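Local coordinates for protein CytC3 (Streptomyces, PDB 3GJA) that acts as a nonheme iron halogenase, probably chlorinating an unactivated aliphatic carbon of a carrier-bound amino acid in natural-product biosynthesis, at residues G145-T154 and R253-V261; F20-I31 and M224-W235. All coordinates share one frame; numbering follows the deposited sequence.

Contact 1. Residues G145-T154 and R253-V261; sequences GTITVWTAFT and RMGFAARYV. With ACT (acetate ion), chain E.
Trp150 lays its indole across the backbone of Gly255, whose CA sits 3.8 Å from the centroid of the six-membered ring of Trp150 in a CH-pi contact. A CB on Gly255 would run into CZ2 of that ring. With CG anti to the backbone N (chi1 -155°), the indole leans along the neighbouring strand, beyond its pair partner Ala257. Its rim meets the guanidinium of Arg253 almost at a right angle, CZ2 of Trp150 lying over the guanidinium face, 3.5 Å from Arg253 NH1. Arg253 is fixed in turn by Phe106 O and Gly161 O. Trp150 NE1 donates to acetate OXT at 2.6 Å. On the opposite face, Phe256 CB sits 3.5 Å from the Phe153 ring centroid; the two rings run nearly parallel but barely overlap. A water bridges the two antiparallel strands, donating to Val149 O and Phe256 O and accepting from Thr151 OG1, which also bonds His80. Farther along, Thr146 OG1 gives its proton to Tyr260 O at 2.7 Å, from above the carbonyl plane, while Arg259 reaches Thr148 OG1 weakly and pairs with Glu104. In this cupin-type barrel, Val149, Thr151, Phe153 and Tyr260 pack against helices 34-49 and 84-94, whereas Trp150 and Ala257 meet Phe106 of strand 98-108; strand 230-235 continues the sheet beyond strand 147-152.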
loop_
_atom_site.group_PDB
_atom_site.type_symbol
_atom_site.label_atom_id
_atom_site.label_comp_id
_atom_site.label_asym_id
_atom_site.label_seq_id
_atom_site.Cartn_x
_atom_site.Cartn_y
_atom_site.Cartn_z
ATOM N N GLY A 145 7.779 7.392 -6.798
ATOM C CA GLY A 145 6.427 7.094 -6.368
ATOM C C GLY A 145 6.077 5.615 -6.376
ATOM O O GLY A 145 6.773 4.794 -6.978
ATOM N N THR A 146 4.987 5.273 -5.700
ATOM C CA THR A 146 4.536 3.894 -5.628
ATOM C C THR A 146 3.007 3.871 -5.573
ATOM O O THR A 146 2.391 4.603 -4.800
ATOM C CB THR A 146 5.113 3.191 -4.381
ATOM O OG1 THR A 146 4.673 1.827 -4.344
ATOM C CG2 THR A 146 4.649 3.894 -3.108
ATOM N N ILE A 147 2.398 3.051 -6.419
ATOM C CA ILE A 147 0.948 2.939 -6.443
ATOM C C ILE A 147 0.516 2.311 -5.128
ATOM O O ILE A 147 0.943 1.207 -4.782
ATOM C CB ILE A 147 0.483 2.058 -7.621
ATOM C CG1 ILE A 147 0.780 2.778 -8.939
ATOM C CG2 ILE A 147 -1.013 1.750 -7.505
ATOM C CD1 ILE A 147 -0.013 4.048 -9.128
ATOM N N THR A 148 -0.325 3.034 -4.399
ATOM C CA THR A 148 -0.820 2.590 -3.103
ATOM C C THR A 148 -2.282 2.184 -3.212
ATOM O O THR A 148 -3.095 2.924 -3.757
ATOM C CB THR A 148 -0.693 3.734 -2.058
ATOM O OG1 THR A 148 0.667 4.181 -2.008
ATOM C CG2 THR A 148 -1.126 3.271 -0.671
ATOM N N VAL A 149 -2.604 0.996 -2.714
ATOM C CA VAL A 149 -3.973 0.499 -2.717
ATOM C C VAL A 149 -4.390 0.461 -1.246
ATOM O O VAL A 149 -3.934 -0.387 -0.482
ATOM C CB VAL A 149 -4.062 -0.922 -3.325
ATOM C CG1 VAL A 149 -5.512 -1.399 -3.341
ATOM C CG2 VAL A 149 -3.498 -0.914 -4.731
ATOM N N TRP A 150 -5.247 1.402 -0.863
ATOM C CA TRP A 150 -5.723 1.549 0.518
ATOM C C TRP A 150 -7.101 0.896 0.683
ATOM O O TRP A 150 -8.114 1.463 0.267
ATOM C CB TRP A 150 -5.830 3.042 0.832
ATOM C CG TRP A 150 -5.730 3.450 2.269
ATOM C CD1 TRP A 150 -4.622 3.945 2.899
ATOM C CD2 TRP A 150 -6.805 3.554 3.213
ATOM N NE1 TRP A 150 -4.942 4.367 4.168
ATOM C CE2 TRP A 150 -6.274 4.139 4.391
ATOM C CE3 TRP A 150 -8.166 3.217 3.180
ATOM C CZ2 TRP A 150 -7.055 4.397 5.522
ATOM C CZ3 TRP A 150 -8.950 3.476 4.312
ATOM C CH2 TRP A 150 -8.390 4.061 5.464
ATOM N N THR A 151 -7.136 -0.290 1.283
ATOM C CA THR A 151 -8.392 -1.000 1.499
ATOM C C THR A 151 -8.951 -0.700 2.885
ATOM O O THR A 151 -8.229 -0.751 3.882
ATOM C CB THR A 151 -8.212 -2.539 1.381
ATOM O OG1 THR A 151 -7.698 -2.870 0.084
ATOM C CG2 THR A 151 -9.551 -3.254 1.569
ATOM N N ALA A 152 -10.238 -0.388 2.947
ATOM C CA ALA A 152 -10.884 -0.107 4.221
ATOM C C ALA A 152 -11.308 -1.437 4.841
ATOM O O ALA A 152 -12.134 -2.149 4.277
ATOM C CB ALA A 152 -12.099 0.784 4.002
ATOM N N PHE A 153 -10.729 -1.782 5.987
ATOM C CA PHE A 153 -11.063 -3.036 6.664
ATOM C C PHE A 153 -12.246 -2.773 7.581
ATOM O O PHE A 153 -13.006 -3.672 7.939
ATOM C CB PHE A 153 -9.864 -3.536 7.484
ATOM C CG PHE A 153 -8.871 -4.357 6.687
ATOM C CD1 PHE A 153 -8.965 -4.449 5.300
ATOM C CD2 PHE A 153 -7.840 -5.030 7.330
ATOM C CE1 PHE A 153 -8.054 -5.200 4.565
ATOM C CE2 PHE A 153 -6.913 -5.788 6.601
ATOM C CZ PHE A 153 -7.022 -5.872 5.222
ATOM N N THR A 154 -12.368 -1.509 7.950
ATOM C CA THR A 154 -13.423 -1.001 8.808
ATOM C C THR A 154 -14.025 0.093 7.924
ATOM O O THR A 154 -13.439 0.429 6.899
ATOM C CB THR A 154 -12.775 -0.405 10.076
ATOM O OG1 THR A 154 -13.103 -1.211 11.211
ATOM C CG2 THR A 154 -13.195 1.010 10.287
ATOM N N ARG A 253 -11.169 3.287 12.895
ATOM C CA ARG A 253 -11.092 3.097 11.467
ATOM C C ARG A 253 -9.794 2.359 11.175
ATOM O O ARG A 253 -8.735 2.721 11.696
ATOM C CB ARG A 253 -11.120 4.444 10.754
ATOM C CG ARG A 253 -10.784 4.358 9.290
ATOM C CD ARG A 253 -9.300 4.584 9.079
ATOM N NE ARG A 253 -9.014 5.960 8.689
ATOM C CZ ARG A 253 -7.788 6.453 8.541
ATOM N NH1 ARG A 253 -6.723 5.687 8.762
ATOM N NH2 ARG A 253 -7.623 7.703 8.133
ATOM N N MET A 254 -9.874 1.313 10.362
ATOM C CA MET A 254 -8.685 0.551 10.020
ATOM C C MET A 254 -8.505 0.430 8.520
ATOM O O MET A 254 -9.362 -0.106 7.816
ATOM C CB MET A 254 -8.741 -0.848 10.634
ATOM C CG MET A 254 -7.453 -1.655 10.447
ATOM S SD MET A 254 -6.009 -0.852 11.203
ATOM C CE MET A 254 -6.360 -1.132 12.931
ATOM N N GLY A 255 -7.384 0.943 8.037
ATOM C CA GLY A 255 -7.083 0.857 6.624
ATOM C C GLY A 255 -5.867 -0.032 6.429
ATOM O O GLY A 255 -4.938 -0.013 7.236
ATOM N N PHE A 256 -5.880 -0.837 5.374
ATOM C CA PHE A 256 -4.755 -1.711 5.082
ATOM C C PHE A 256 -4.217 -1.280 3.726
ATOM O O PHE A 256 -4.919 -1.364 2.723
ATOM C CB PHE A 256 -5.195 -3.178 5.030
ATOM C CG PHE A 256 -4.097 -4.118 4.600
ATOM C CD1 PHE A 256 -2.944 -4.255 5.370
ATOM C CD2 PHE A 256 -4.188 -4.809 3.396
ATOM C CE1 PHE A 256 -1.885 -5.069 4.944
ATOM C CE2 PHE A 256 -3.140 -5.626 2.955
ATOM C CZ PHE A 256 -1.983 -5.754 3.736
ATOM N N ALA A 257 -2.977 -0.804 3.698
ATOM C CA ALA A 257 -2.389 -0.341 2.450
ATOM C C ALA A 257 -1.325 -1.278 1.908
ATOM O O ALA A 257 -0.460 -1.752 2.647
ATOM C CB ALA A 257 -1.796 1.068 2.636
ATOM N N ALA A 258 -1.410 -1.537 0.606
ATOM C CA ALA A 258 -0.456 -2.387 -0.097
ATOM C C ALA A 258 0.145 -1.481 -1.164
ATOM O O ALA A 258 -0.588 -0.816 -1.902
ATOM C CB ALA A 258 -1.169 -3.562 -0.738
ATOM N N ARG A 259 1.472 -1.448 -1.247
ATOM C CA ARG A 259 2.136 -0.566 -2.201
ATOM C C ARG A 259 2.826 -1.331 -3.335
ATOM O O ARG A 259 3.553 -2.304 -3.107
ATOM C CB ARG A 259 3.105 0.334 -1.422
ATOM C CG ARG A 259 2.592 0.569 0.002
ATOM C CD ARG A 259 3.226 1.743 0.742
ATOM N NE ARG A 259 2.753 3.014 0.216
ATOM C CZ ARG A 259 2.340 4.036 0.958
ATOM N NH1 ARG A 259 2.332 3.950 2.280
ATOM N NH2 ARG A 259 1.945 5.152 0.366
ATOM N N TYR A 260 2.576 -0.884 -4.561
ATOM C CA TYR A 260 3.115 -1.544 -5.740
ATOM C C TYR A 260 4.056 -0.713 -6.590
ATOM O O TYR A 260 3.979 0.515 -6.629
ATOM C CB TYR A 260 1.974 -2.046 -6.624
ATOM C CG TYR A 260 1.008 -2.952 -5.902
ATOM C CD1 TYR A 260 0.098 -2.436 -4.976
ATOM C CD2 TYR A 260 1.021 -4.330 -6.121
ATOM C CE1 TYR A 260 -0.776 -3.272 -4.282
ATOM C CE2 TYR A 260 0.154 -5.175 -5.434
ATOM C CZ TYR A 260 -0.741 -4.642 -4.513
ATOM O OH TYR A 260 -1.574 -5.479 -3.811
ATOM N N VAL A 261 4.926 -1.417 -7.296
ATOM C CA VAL A 261 5.910 -0.801 -8.155
ATOM C C VAL A 261 6.272 -1.829 -9.242
ATOM O O VAL A 261 6.326 -3.032 -8.974
ATOM C CB VAL A 261 7.142 -0.423 -7.304
ATOM C CG1 VAL A 261 8.154 -1.564 -7.285
ATOM C CG2 VAL A 261 7.728 0.868 -7.792
HETATM C C ACT E . -3.344 7.244 5.907
HETATM O O ACT E . -4.054 7.397 7.043
HETATM O OXT ACT E . -3.481 6.250 5.247
HETATM C CH3 ACT E . -2.376 8.312 5.463
HETATM O O HOH W 1 -4.903 -2.700 0.381
#

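Contact 2. Residues F20-I31 and M224-W235; sequences FERDGYIGPVKI and MVLKPGEAVIFW
Gly24 O is gripped by Trp235 N at 3.1 Å and by Thr238 OG1, and Phe234 CA adds a C-H...O contact. This joint opens an antiparallel ladder, interrupted by a beta bulge, at the rim of the barrel sheet of the cupin fold, just where helix 14-23 turns into strand 25-30. A first torsion of 179° carries the Phe20 ring away from its own backbone N and toward the other strand. Its CZ rides over one face of the Trp235 indole, its CE2 lies 3.4 Å from Trp235 NE1, the ring planes are inclined at 46°, and its edge is turned to Ile233 O. Without the ring, as with an alanine here, a gap is likely to open between helix end and sheet, and the Trp235 indole would lose its cover on that face. Ile26 and Ile233 exchange two backbone bonds, as do Val29 and Ala231, but between them the register slips by one. Gly27 and Pro28, joined by a cis peptide, form the bulge; a side chain on Gly27 would strike Val232. The Met224 chain folds back on itself, bringing SD to 3.9 Å from Pro28 CD and CE to 3.5 Å from Gly27 O. Pro28 CB also rests 3.5 Å from Leu226 CD2 and lies alongside the Glu230 carboxylate, whose OE1 accepts Lys227 N at 2.7 Å, on the carboxylate's anti side and 29° out of its plane, across a type II turn.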
loop_
_atom_site.group_PDB
_atom_site.type_symbol
_atom_site.label_atom_id
_atom_site.label_comp_id
_atom_site.label_asym_id
_atom_site.label_seq_id
_atom_site.Cartn_x
_atom_site.Cartn_y
_atom_site.Cartn_z
ATOM N N PHE A 20 -7.647 8.536 -13.568
ATOM C CA PHE A 20 -6.556 8.362 -12.622
ATOM C C PHE A 20 -5.379 9.245 -13.011
ATOM O O PHE A 20 -4.709 9.824 -12.156
ATOM C CB PHE A 20 -6.095 6.906 -12.600
ATOM C CG PHE A 20 -4.952 6.657 -11.663
ATOM C CD1 PHE A 20 -5.186 6.341 -10.327
ATOM C CD2 PHE A 20 -3.637 6.767 -12.106
ATOM C CE1 PHE A 20 -4.124 6.140 -9.445
ATOM C CE2 PHE A 20 -2.572 6.569 -11.235
ATOM C CZ PHE A 20 -2.814 6.254 -9.900
ATOM N N GLU A 21 -5.122 9.337 -14.309
ATOM C CA GLU A 21 -4.015 10.144 -14.791
ATOM C C GLU A 21 -4.181 11.619 -14.460
ATOM O O GLU A 21 -3.199 12.314 -14.219
ATOM C CB GLU A 21 -3.837 9.970 -16.301
ATOM C CG GLU A 21 -3.274 8.614 -16.686
ATOM C CD GLU A 21 -2.993 8.486 -18.174
ATOM O OE1 GLU A 21 -2.482 7.422 -18.589
ATOM O OE2 GLU A 21 -3.286 9.444 -18.930
ATOM N N ARG A 22 -5.411 12.112 -14.439
ATOM C CA ARG A 22 -5.584 13.519 -14.125
ATOM C C ARG A 22 -5.739 13.802 -12.635
ATOM O O ARG A 22 -5.405 14.895 -12.183
ATOM C CB ARG A 22 -6.767 14.114 -14.896
ATOM C CG ARG A 22 -8.110 13.484 -14.621
ATOM C CD ARG A 22 -9.226 14.331 -15.231
ATOM N NE ARG A 22 -10.504 13.626 -15.221
ATOM C CZ ARG A 22 -10.905 12.784 -16.169
ATOM N NH1 ARG A 22 -10.132 12.541 -17.222
ATOM N NH2 ARG A 22 -12.078 12.171 -16.059
ATOM N N ASP A 23 -6.215 12.820 -11.870
ATOM C CA ASP A 23 -6.415 13.008 -10.436
ATOM C C ASP A 23 -5.315 12.471 -9.528
ATOM O O ASP A 23 -5.117 12.981 -8.430
ATOM C CB ASP A 23 -7.742 12.392 -9.996
ATOM C CG ASP A 23 -8.926 13.084 -10.602
ATOM O OD1 ASP A 23 -8.751 14.214 -11.100
ATOM O OD2 ASP A 23 -10.032 12.509 -10.568
ATOM N N GLY A 24 -4.609 11.443 -9.974
ATOM C CA GLY A 24 -3.563 10.871 -9.149
ATOM C C GLY A 24 -4.143 9.814 -8.224
ATOM O O GLY A 24 -3.437 9.232 -7.406
ATOM N N TYR A 25 -5.444 9.578 -8.346
ATOM C CA TYR A 25 -6.115 8.572 -7.532
ATOM C C TYR A 25 -7.402 8.150 -8.215
ATOM O O TYR A 25 -7.818 8.743 -9.209
ATOM C CB TYR A 25 -6.470 9.118 -6.147
ATOM C CG TYR A 25 -7.510 10.212 -6.193
ATOM C CD1 TYR A 25 -7.142 11.533 -6.435
ATOM C CD2 TYR A 25 -8.868 9.920 -6.052
ATOM C CE1 TYR A 25 -8.092 12.535 -6.540
ATOM C CE2 TYR A 25 -9.832 10.921 -6.159
ATOM C CZ TYR A 25 -9.433 12.226 -6.404
ATOM O OH TYR A 25 -10.365 13.228 -6.532
ATOM N N ILE A 26 -8.028 7.117 -7.673
ATOM C CA ILE A 26 -9.283 6.630 -8.202
ATOM C C ILE A 26 -9.895 5.740 -7.152
ATOM O O ILE A 26 -9.220 4.907 -6.553
ATOM C CB ILE A 26 -9.113 5.832 -9.530
ATOM C CG1 ILE A 26 -10.492 5.450 -10.074
ATOM C CG2 ILE A 26 -8.299 4.570 -9.301
ATOM C CD1 ILE A 26 -10.441 4.719 -11.391
ATOM N N GLY A 27 -11.182 5.942 -6.917
ATOM C CA GLY A 27 -11.882 5.155 -5.931
ATOM C C GLY A 27 -13.215 5.812 -5.657
ATOM O O GLY A 27 -13.443 6.953 -6.067
ATOM N N PRO A 28 -14.119 5.116 -4.961
ATOM C CA PRO A 28 -13.875 3.758 -4.459
ATOM C C PRO A 28 -13.940 2.636 -5.503
ATOM O O PRO A 28 -14.629 2.751 -6.516
ATOM C CB PRO A 28 -14.951 3.596 -3.390
ATOM C CG PRO A 28 -16.080 4.420 -3.924
ATOM C CD PRO A 28 -15.377 5.662 -4.420
ATOM N N VAL A 29 -13.201 1.560 -5.249
ATOM C CA VAL A 29 -13.206 0.378 -6.112
ATOM C C VAL A 29 -13.409 -0.792 -5.155
ATOM O O VAL A 29 -12.766 -0.863 -4.102
ATOM C CB VAL A 29 -11.879 0.180 -6.889
ATOM C CG1 VAL A 29 -11.710 1.279 -7.926
ATOM C CG2 VAL A 29 -10.705 0.161 -5.933
ATOM N N LYS A 30 -14.309 -1.697 -5.517
ATOM C CA LYS A 30 -14.620 -2.830 -4.670
ATOM C C LYS A 30 -13.625 -3.968 -4.761
ATOM O O LYS A 30 -13.351 -4.490 -5.838
ATOM C CB LYS A 30 -16.023 -3.351 -4.979
ATOM C CG LYS A 30 -16.472 -4.473 -4.052
ATOM C CD LYS A 30 -17.979 -4.675 -4.093
ATOM C CE LYS A 30 -18.464 -5.072 -5.472
ATOM N NZ LYS A 30 -19.955 -5.182 -5.505
ATOM N N ILE A 31 -13.084 -4.346 -3.612
ATOM C CA ILE A 31 -12.136 -5.443 -3.538
ATOM C C ILE A 31 -12.900 -6.652 -3.008
ATOM O O ILE A 31 -12.760 -7.759 -3.513
ATOM C CB ILE A 31 -10.976 -5.111 -2.578
ATOM C CG1 ILE A 31 -10.300 -3.800 -3.013
ATOM C CG2 ILE A 31 -9.996 -6.276 -2.523
ATOM C CD1 ILE A 31 -9.788 -3.787 -4.440
ATOM N N MET A 224 -12.873 10.856 0.871
ATOM C CA MET A 224 -12.936 9.558 0.208
ATOM C C MET A 224 -13.521 8.552 1.202
ATOM O O MET A 224 -12.791 7.816 1.877
ATOM C CB MET A 224 -11.539 9.118 -0.252
ATOM C CG MET A 224 -11.497 7.776 -0.997
ATOM S SD MET A 224 -12.623 7.647 -2.428
ATOM C CE MET A 224 -11.849 8.788 -3.592
ATOM N N VAL A 225 -14.846 8.557 1.296
ATOM C CA VAL A 225 -15.577 7.662 2.181
ATOM C C VAL A 225 -15.546 6.251 1.600
ATOM O O VAL A 225 -15.752 6.067 0.401
ATOM C CB VAL A 225 -17.039 8.129 2.326
ATOM C CG1 VAL A 225 -17.832 7.139 3.153
ATOM C CG2 VAL A 225 -17.067 9.502 2.970
ATOM N N LEU A 226 -15.306 5.254 2.449
ATOM C CA LEU A 226 -15.224 3.874 1.983
ATOM C C LEU A 226 -15.980 2.893 2.863
ATOM O O LEU A 226 -15.985 3.010 4.079
ATOM C CB LEU A 226 -13.755 3.425 1.922
ATOM C CG LEU A 226 -12.770 4.219 1.059
ATOM C CD1 LEU A 226 -11.336 3.785 1.382
ATOM C CD2 LEU A 226 -13.088 4.012 -0.413
ATOM N N LYS A 227 -16.614 1.908 2.245
ATOM C CA LYS A 227 -17.314 0.893 3.010
ATOM C C LYS A 227 -16.294 -0.210 3.218
ATOM O O LYS A 227 -15.265 -0.244 2.543
ATOM C CB LYS A 227 -18.494 0.348 2.216
ATOM C CG LYS A 227 -19.526 1.402 1.881
ATOM C CD LYS A 227 -20.711 0.796 1.160
ATOM C CE LYS A 227 -21.739 1.864 0.829
ATOM N NZ LYS A 227 -22.899 1.285 0.098
ATOM N N PRO A 228 -16.545 -1.114 4.171
ATOM C CA PRO A 228 -15.561 -2.183 4.362
ATOM C C PRO A 228 -15.445 -2.937 3.042
ATOM O O PRO A 228 -16.457 -3.235 2.406
ATOM C CB PRO A 228 -16.195 -3.039 5.458
ATOM C CG PRO A 228 -16.992 -2.044 6.249
ATOM C CD PRO A 228 -17.624 -1.194 5.172
ATOM N N GLY A 229 -14.223 -3.221 2.610
ATOM C CA GLY A 229 -14.063 -3.948 1.365
ATOM C C GLY A 229 -13.775 -3.063 0.171
ATOM O O GLY A 229 -13.378 -3.548 -0.896
ATOM N N GLU A 230 -13.985 -1.762 0.328
ATOM C CA GLU A 230 -13.700 -0.848 -0.769
ATOM C C GLU A 230 -12.301 -0.294 -0.590
ATOM O O GLU A 230 -11.760 -0.293 0.512
ATOM C CB GLU A 230 -14.696 0.306 -0.799
ATOM C CG GLU A 230 -16.125 -0.119 -1.031
ATOM C CD GLU A 230 -17.042 1.067 -1.225
ATOM O OE1 GLU A 230 -16.981 2.012 -0.404
ATOM O OE2 GLU A 230 -17.830 1.053 -2.193
ATOM N N ALA A 231 -11.719 0.182 -1.680
ATOM C CA ALA A 231 -10.387 0.740 -1.626
ATOM C C ALA A 231 -10.265 1.968 -2.502
ATOM O O ALA A 231 -11.088 2.214 -3.393
ATOM C CB ALA A 231 -9.368 -0.301 -2.076
ATOM N N VAL A 232 -9.229 2.749 -2.223
ATOM C CA VAL A 232 -8.932 3.911 -3.019
ATOM C C VAL A 232 -7.512 3.637 -3.500
ATOM O O VAL A 232 -6.676 3.141 -2.746
ATOM C CB VAL A 232 -8.997 5.225 -2.200
ATOM C CG1 VAL A 232 -8.031 5.179 -1.028
ATOM C CG2 VAL A 232 -8.681 6.407 -3.111
ATOM N N ILE A 233 -7.255 3.907 -4.768
ATOM C CA ILE A 233 -5.937 3.684 -5.322
ATOM C C ILE A 233 -5.349 5.042 -5.660
ATOM O O ILE A 233 -6.019 5.880 -6.273
ATOM C CB ILE A 233 -6.008 2.805 -6.594
ATOM C CG1 ILE A 233 -6.713 1.480 -6.265
ATOM C CG2 ILE A 233 -4.594 2.549 -7.134
ATOM C CD1 ILE A 233 -6.822 0.519 -7.437
ATOM N N PHE A 234 -4.102 5.262 -5.259
ATOM C CA PHE A 234 -3.452 6.538 -5.516
ATOM C C PHE A 234 -1.940 6.451 -5.484
ATOM O O PHE A 234 -1.365 5.550 -4.865
ATOM C CB PHE A 234 -3.887 7.562 -4.462
ATOM C CG PHE A 234 -3.599 7.135 -3.036
ATOM C CD1 PHE A 234 -4.522 6.375 -2.317
ATOM C CD2 PHE A 234 -2.411 7.506 -2.407
ATOM C CE1 PHE A 234 -4.271 5.995 -0.989
ATOM C CE2 PHE A 234 -2.145 7.131 -1.078
ATOM C CZ PHE A 234 -3.080 6.374 -0.369
ATOM N N TRP A 235 -1.296 7.395 -6.158
ATOM C CA TRP A 235 0.154 7.468 -6.138
ATOM C C TRP A 235 0.466 7.885 -4.705
ATOM O O TRP A 235 -0.205 8.758 -4.152
ATOM C CB TRP A 235 0.657 8.549 -7.092
ATOM C CG TRP A 235 0.787 8.112 -8.511
ATOM C CD1 TRP A 235 0.059 8.558 -9.577
ATOM C CD2 TRP A 235 1.745 7.184 -9.036
ATOM N NE1 TRP A 235 0.508 7.972 -10.732
ATOM C CE2 TRP A 235 1.544 7.123 -10.431
ATOM C CE3 TRP A 235 2.754 6.399 -8.461
ATOM C CZ2 TRP A 235 2.316 6.307 -11.267
ATOM C CZ3 TRP A 235 3.525 5.586 -9.294
ATOM C CH2 TRP A 235 3.299 5.548 -10.682
#

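From the N terminus, the chain enters contact 2 with helix 14-23 and strand 25-30, then runs through 192 residues, much of the helical layer included, before 224-235 returns to close that loop. Contact 1 begins within it, at 145-154, but closes only later, at 253-261, so the two loops cross. Both enclose the unmodelled residues 179-220. In the sheet the two pairs lie side by side, in the order 25-30, 230-235, 147-152, 253-262, forming four successive strands of the antiparallel sheet from its outermost strand 25-30 inward. Strands 230-235 and 147-152 join the contacts directly: Thr148 N lies 2.8 Å from Phe234 O, a probable hydrogen bond, and Ile147 packs against Trp235.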